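Local coordinates for protein putative kinase (Chloroflexus aurantiacus, PDB 2RHM) that is of uncertain function but is thought to be a kinase with the P-loop nucleoside triphosphate hydrolase fold, probably binding a nucleotide, at residues B[7-12]-B[93-98]; B[30-35]-B[71-76]. All coordinates share one frame; numbering follows the deposited sequence.

Contact 1 (B[7-12]-B[93-98]); sequences LIIVTG and ERMQNL
Met-95, a selenomethionine in this crystal, reaches from the inner side of helix 88-101 toward Leu-7 and Ile-9 on strand 6-12. Its CB and CG form the stalk that leaves the helix, with CG beside the backbone N (chi1 -69°) and a bend at chi2 (-81°) that turns SE toward the strand. SE meets CD2 of Leu-7 at 3.8 Å, the two side chains passing at a slant. CE then runs along the strand to lie 4.1 Å from CG1 of Ile-9, where the chains slide past each other in opposite directions. An unbranched, flexible side chain suits this place, because it can span the distance between helix and strand and still touch two strand residues: the axes of segments 7-12 and 93-98 approach to 12.8 Å and run nearly antiparallel. This packing belongs to the parallel sheet of the P-loop NTPase fold. Helix 88-101 is the connection of the beta-alpha-beta crossover from strand 80-83 to strand 105-112, and strand 6-12 lies between those two strands in the sheet. Further along segment 7-12, Gly-12, whose backbone angles a side chain would hardly tolerate, opens a sequence that matches the Walker A motif, consistent with nucleotide binding. Leu-98, one helical turn after Met-95, approaches Leu-7 tip to tip, CD2 to CD2 at 3.9 Å. Branched aliphatic residues suit the strand, where their methyl groups spread over the sheet face. Tyr-67 of helix 52-75 packs on Met-95, and Met-82 of the adjoining strand touches both Met-95 and Leu-7.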
loop_
_atom_site.group_PDB
_atom_site.type_symbol
_atom_site.label_atom_id
_atom_site.label_comp_id
_atom_site.label_asym_id
_atom_site.label_seq_id
_atom_site.Cartn_x
_atom_site.Cartn_y
_atom_site.Cartn_z
ATOM N N LEU B 7 14.758 -5.178 1.136
ATOM C CA LEU B 7 14.025 -3.934 1.301
ATOM C C LEU B 7 14.970 -2.833 0.841
ATOM O O LEU B 7 16.019 -2.634 1.445
ATOM C CB LEU B 7 13.606 -3.716 2.753
ATOM C CG LEU B 7 13.022 -2.329 3.066
ATOM C CD1 LEU B 7 11.861 -2.016 2.145
ATOM C CD2 LEU B 7 12.568 -2.206 4.524
ATOM N N ILE B 8 14.615 -2.175 -0.265
ATOM C CA ILE B 8 15.443 -1.139 -0.857
ATOM C C ILE B 8 14.900 0.196 -0.406
ATOM O O ILE B 8 13.780 0.556 -0.751
ATOM C CB ILE B 8 15.466 -1.250 -2.405
ATOM C CG1 ILE B 8 16.009 -2.636 -2.810
ATOM C CG2 ILE B 8 16.294 -0.128 -3.002
ATOM C CD1 ILE B 8 15.546 -3.068 -4.159
ATOM N N ILE B 9 15.703 0.902 0.390
ATOM C CA ILE B 9 15.319 2.173 0.948
ATOM C C ILE B 9 15.968 3.283 0.138
ATOM O O ILE B 9 17.189 3.350 0.031
ATOM C CB ILE B 9 15.751 2.291 2.431
ATOM C CG1 ILE B 9 15.059 1.215 3.280
ATOM C CG2 ILE B 9 15.490 3.701 2.987
ATOM C CD1 ILE B 9 15.921 -0.020 3.501
ATOM N N VAL B 10 15.136 4.122 -0.455
ATOM C CA VAL B 10 15.613 5.301 -1.164
ATOM C C VAL B 10 15.255 6.534 -0.373
ATOM O O VAL B 10 14.078 6.834 -0.161
ATOM C CB VAL B 10 15.054 5.410 -2.589
ATOM C CG1 VAL B 10 15.693 6.570 -3.310
ATOM C CG2 VAL B 10 15.302 4.122 -3.356
ATOM N N THR B 11 16.293 7.237 0.081
ATOM C CA THR B 11 16.110 8.400 0.936
ATOM C C THR B 11 16.790 9.629 0.340
ATOM O O THR B 11 17.494 9.541 -0.648
ATOM C CB THR B 11 16.600 8.125 2.361
ATOM O OG1 THR B 11 16.123 9.160 3.239
ATOM C CG2 THR B 11 18.106 8.022 2.394
ATOM N N GLY B 12 16.525 10.785 0.927
ATOM C CA GLY B 12 17.075 12.036 0.462
ATOM C C GLY B 12 16.182 13.144 0.907
ATOM O O GLY B 12 14.990 12.925 1.169
ATOM N N GLU B 93 13.574 3.141 14.485
ATOM C CA GLU B 93 12.798 2.200 15.289
ATOM C C GLU B 93 11.622 1.647 14.474
ATOM O O GLU B 93 11.225 0.488 14.661
ATOM C CB GLU B 93 12.311 2.828 16.580
ATOM C CG GLU B 93 11.596 1.814 17.491
ATOM C CD GLU B 93 11.312 2.355 18.872
ATOM O OE1 GLU B 93 11.794 3.456 19.191
ATOM O OE2 GLU B 93 10.609 1.667 19.646
ATOM N N ARG B 94 11.062 2.435 13.567
ATOM C CA ARG B 94 10.005 1.867 12.723
ATOM C C ARG B 94 10.538 0.735 11.850
ATOM O O ARG B 94 9.837 -0.255 11.647
ATOM C CB ARG B 94 9.302 2.904 11.857
ATOM C CG ARG B 94 8.453 3.924 12.620
ATOM C CD ARG B 94 8.107 5.060 11.683
ATOM N NE ARG B 94 7.539 6.198 12.391
ATOM C CZ ARG B 94 7.667 7.466 12.016
ATOM N NH1 ARG B 94 8.423 7.809 10.980
ATOM N NH2 ARG B 94 7.101 8.415 12.750
HETATM N N MSE B 95 11.757 0.886 11.336
HETATM C CA MSE B 95 12.382 -0.160 10.527
HETATM C C MSE B 95 12.702 -1.381 11.377
HETATM O O MSE B 95 12.546 -2.511 10.940
HETATM C CB MSE B 95 13.630 0.362 9.837
HETATM C CG MSE B 95 13.334 1.368 8.774
HETATM SE SE MSE B 95 12.803 0.518 7.123
HETATM C CE MSE B 95 12.327 2.187 6.172
ATOM N N GLN B 96 13.140 -1.167 12.604
ATOM C CA GLN B 96 13.354 -2.286 13.514
ATOM C C GLN B 96 12.078 -3.054 13.797
ATOM O O GLN B 96 12.069 -4.281 13.804
ATOM C CB GLN B 96 13.971 -1.780 14.809
ATOM C CG GLN B 96 15.434 -1.486 14.617
ATOM C CD GLN B 96 16.021 -0.590 15.685
ATOM O OE1 GLN B 96 15.375 -0.283 16.687
ATOM N NE2 GLN B 96 17.244 -0.141 15.453
ATOM N N ASN B 97 11.006 -2.324 14.043
ATOM C CA ASN B 97 9.701 -2.917 14.295
ATOM C C ASN B 97 9.184 -3.675 13.079
ATOM O O ASN B 97 8.607 -4.748 13.219
ATOM C CB ASN B 97 8.720 -1.845 14.752
ATOM C CG ASN B 97 9.039 -1.333 16.148
ATOM O OD1 ASN B 97 9.789 -1.960 16.883
ATOM N ND2 ASN B 97 8.481 -0.182 16.505
ATOM N N LEU B 98 9.404 -3.120 11.891
ATOM C CA LEU B 98 9.064 -3.800 10.653
ATOM C C LEU B 98 9.823 -5.115 10.533
ATOM O O LEU B 98 9.213 -6.159 10.258
ATOM C CB LEU B 98 9.387 -2.917 9.437
ATOM C CG LEU B 98 9.071 -3.525 8.058
ATOM C CD1 LEU B 98 7.586 -3.878 7.878
ATOM C CD2 LEU B 98 9.493 -2.592 6.967
#

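Contact 2 (B[30-35]-B[71-76]); sequences RLPLLS and ATILQS
Ile-73 puts CG1 beside its backbone N (chi1 -65°) and extends CD1 from there (chi2 173°), while Leu-34, with chi1 -48° and an extended chi2, turns both its methyls toward it. Ile-73 CD1 faces the pair, Leu-34 CD1 being the nearer at 4.3 Å. Ile-73 CD1 also lies 4.5 Å from CB of Pro-32, so one methyl serves both residues that strand 33-35 and its approach turn toward the helix. Isoleucine suits the place because it can send one slim branch toward the strand, while proline offers a compact apolar flank just before the strand begins. Near the end of the helix, Ser-76 OG donates a 2.7 Å hydrogen bond to the O of Ile-73, giving its buried hydroxyl a partner within its own turn. Leu-33 points to the other face and packs on helix 18-29. Ile-73 also packs on Ile-73 of the second subunit, and Thr-72 OG1 hydrogen-bonds to the backbone N of Leu-33 of that subunit, so this edge of the sheet is part of the dimer interface. Within the chain, strand 33-35 pairs with strand 80-83, whose Leu-80 touches Leu-34 and Ile-73, and helix 52-75 leans on helix 88-101 through Ala-71 and Leu-74.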
loop_
_atom_site.group_PDB
_atom_site.type_symbol
_atom_site.label_atom_id
_atom_site.label_comp_id
_atom_site.label_asym_id
_atom_site.label_seq_id
_atom_site.Cartn_x
_atom_site.Cartn_y
_atom_site.Cartn_z
ATOM N N ARG B 30 11.915 -4.480 -11.588
ATOM C CA ARG B 30 10.555 -5.005 -11.598
ATOM C C ARG B 30 10.065 -5.285 -10.171
ATOM O O ARG B 30 9.621 -6.386 -9.845
ATOM C CB ARG B 30 10.459 -6.259 -12.473
ATOM C CG ARG B 30 10.919 -6.028 -13.904
ATOM C CD ARG B 30 10.851 -7.296 -14.738
ATOM N NE ARG B 30 9.481 -7.782 -14.813
ATOM C CZ ARG B 30 8.546 -7.291 -15.626
ATOM N NH1 ARG B 30 8.817 -6.289 -16.461
ATOM N NH2 ARG B 30 7.325 -7.802 -15.599
ATOM N N LEU B 31 10.129 -4.261 -9.336
ATOM C CA LEU B 31 9.710 -4.374 -7.932
ATOM C C LEU B 31 8.634 -3.353 -7.591
ATOM O O LEU B 31 8.528 -2.296 -8.239
ATOM C CB LEU B 31 10.911 -4.198 -6.983
ATOM C CG LEU B 31 12.037 -5.238 -7.058
ATOM C CD1 LEU B 31 13.163 -4.823 -6.136
ATOM C CD2 LEU B 31 11.525 -6.622 -6.703
ATOM N N PRO B 32 7.807 -3.674 -6.577
ATOM C CA PRO B 32 6.807 -2.726 -6.103
ATOM C C PRO B 32 7.483 -1.522 -5.468
ATOM O O PRO B 32 8.576 -1.640 -4.880
ATOM C CB PRO B 32 6.017 -3.511 -5.041
ATOM C CG PRO B 32 6.438 -4.915 -5.180
ATOM C CD PRO B 32 7.785 -4.925 -5.804
ATOM N N LEU B 33 6.840 -0.372 -5.638
ATOM C CA LEU B 33 7.343 0.892 -5.101
ATOM C C LEU B 33 6.303 1.555 -4.216
ATOM O O LEU B 33 5.198 1.857 -4.660
ATOM C CB LEU B 33 7.681 1.834 -6.253
ATOM C CG LEU B 33 8.115 3.258 -5.916
ATOM C CD1 LEU B 33 9.398 3.207 -5.064
ATOM C CD2 LEU B 33 8.316 4.041 -7.205
ATOM N N LEU B 34 6.680 1.788 -2.963
ATOM C CA LEU B 34 5.848 2.528 -2.020
ATOM C C LEU B 34 6.503 3.859 -1.711
ATOM O O LEU B 34 7.614 3.895 -1.205
ATOM C CB LEU B 34 5.667 1.709 -0.753
ATOM C CG LEU B 34 5.276 0.246 -0.939
ATOM C CD1 LEU B 34 5.276 -0.406 0.429
ATOM C CD2 LEU B 34 3.924 0.089 -1.593
ATOM N N SER B 35 5.840 4.958 -2.045
ATOM C CA SER B 35 6.387 6.300 -1.910
ATOM C C SER B 35 5.536 7.125 -0.953
ATOM O O SER B 35 4.317 7.164 -1.109
ATOM C CB SER B 35 6.384 6.988 -3.282
ATOM O OG SER B 35 6.424 8.422 -3.171
ATOM N N ALA B 71 4.922 -4.427 5.222
ATOM C CA ALA B 71 4.967 -5.639 6.021
ATOM C C ALA B 71 4.292 -6.779 5.291
ATOM O O ALA B 71 4.790 -7.905 5.280
ATOM C CB ALA B 71 4.301 -5.405 7.349
ATOM N N THR B 72 3.140 -6.517 4.689
ATOM C CA THR B 72 2.445 -7.624 4.035
ATOM C C THR B 72 3.178 -8.090 2.765
ATOM O O THR B 72 3.139 -9.260 2.427
ATOM C CB THR B 72 0.946 -7.328 3.781
ATOM O OG1 THR B 72 0.281 -8.545 3.402
ATOM C CG2 THR B 72 0.752 -6.252 2.703
ATOM N N ILE B 73 3.852 -7.174 2.074
ATOM C CA ILE B 73 4.638 -7.535 0.880
ATOM C C ILE B 73 5.857 -8.358 1.286
ATOM O O ILE B 73 6.144 -9.418 0.701
ATOM C CB ILE B 73 5.068 -6.271 0.101
ATOM C CG1 ILE B 73 3.834 -5.551 -0.447
ATOM C CG2 ILE B 73 5.995 -6.619 -1.041
ATOM C CD1 ILE B 73 4.124 -4.254 -1.076
ATOM N N LEU B 74 6.570 -7.877 2.296
ATOM C CA LEU B 74 7.747 -8.591 2.800
ATOM C C LEU B 74 7.403 -9.965 3.363
ATOM O O LEU B 74 8.163 -10.935 3.157
ATOM C CB LEU B 74 8.480 -7.744 3.848
ATOM C CG LEU B 74 9.171 -6.485 3.304
ATOM C CD1 LEU B 74 9.698 -5.626 4.427
ATOM C CD2 LEU B 74 10.319 -6.856 2.366
ATOM N N GLN B 75 6.263 -10.060 4.060
ATOM C CA GLN B 75 5.802 -11.331 4.623
ATOM C C GLN B 75 5.506 -12.384 3.537
ATOM O O GLN B 75 5.607 -13.577 3.796
ATOM C CB GLN B 75 4.589 -11.101 5.511
ATOM C CG GLN B 75 4.946 -10.452 6.848
ATOM C CD GLN B 75 3.744 -9.894 7.627
ATOM O OE1 GLN B 75 2.631 -9.793 7.109
ATOM N NE2 GLN B 75 3.982 -9.523 8.872
ATOM N N SER B 76 5.166 -11.941 2.324
ATOM C CA SER B 76 4.935 -12.849 1.187
ATOM C C SER B 76 6.247 -13.302 0.518
ATOM O O SER B 76 6.242 -14.168 -0.357
ATOM C CB SER B 76 4.044 -12.174 0.136
ATOM O OG SER B 76 4.793 -11.267 -0.657
#

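From the N terminus, the chain enters strand 6-12, passes through helix 18-29 and reaches residues 30-35 at the edge of the sheet. Two helices later, residues 71-76 return to that edge, and contact 2 closes the shorter loop. Strand 80-83 and helix 88-101 follow, and contact 1 closes the longer loop by bringing residues 93-98 over the first strand; contact 2 is thus nested inside contact 1. Their centres are about 12 Å apart, and they touch directly: Leu-98 CD1 lies 3.7 Å from Ala-71 CB. Together they fasten helices 52-75 and 88-101 side by side to the sheet, one near its outermost strand and one over its interior.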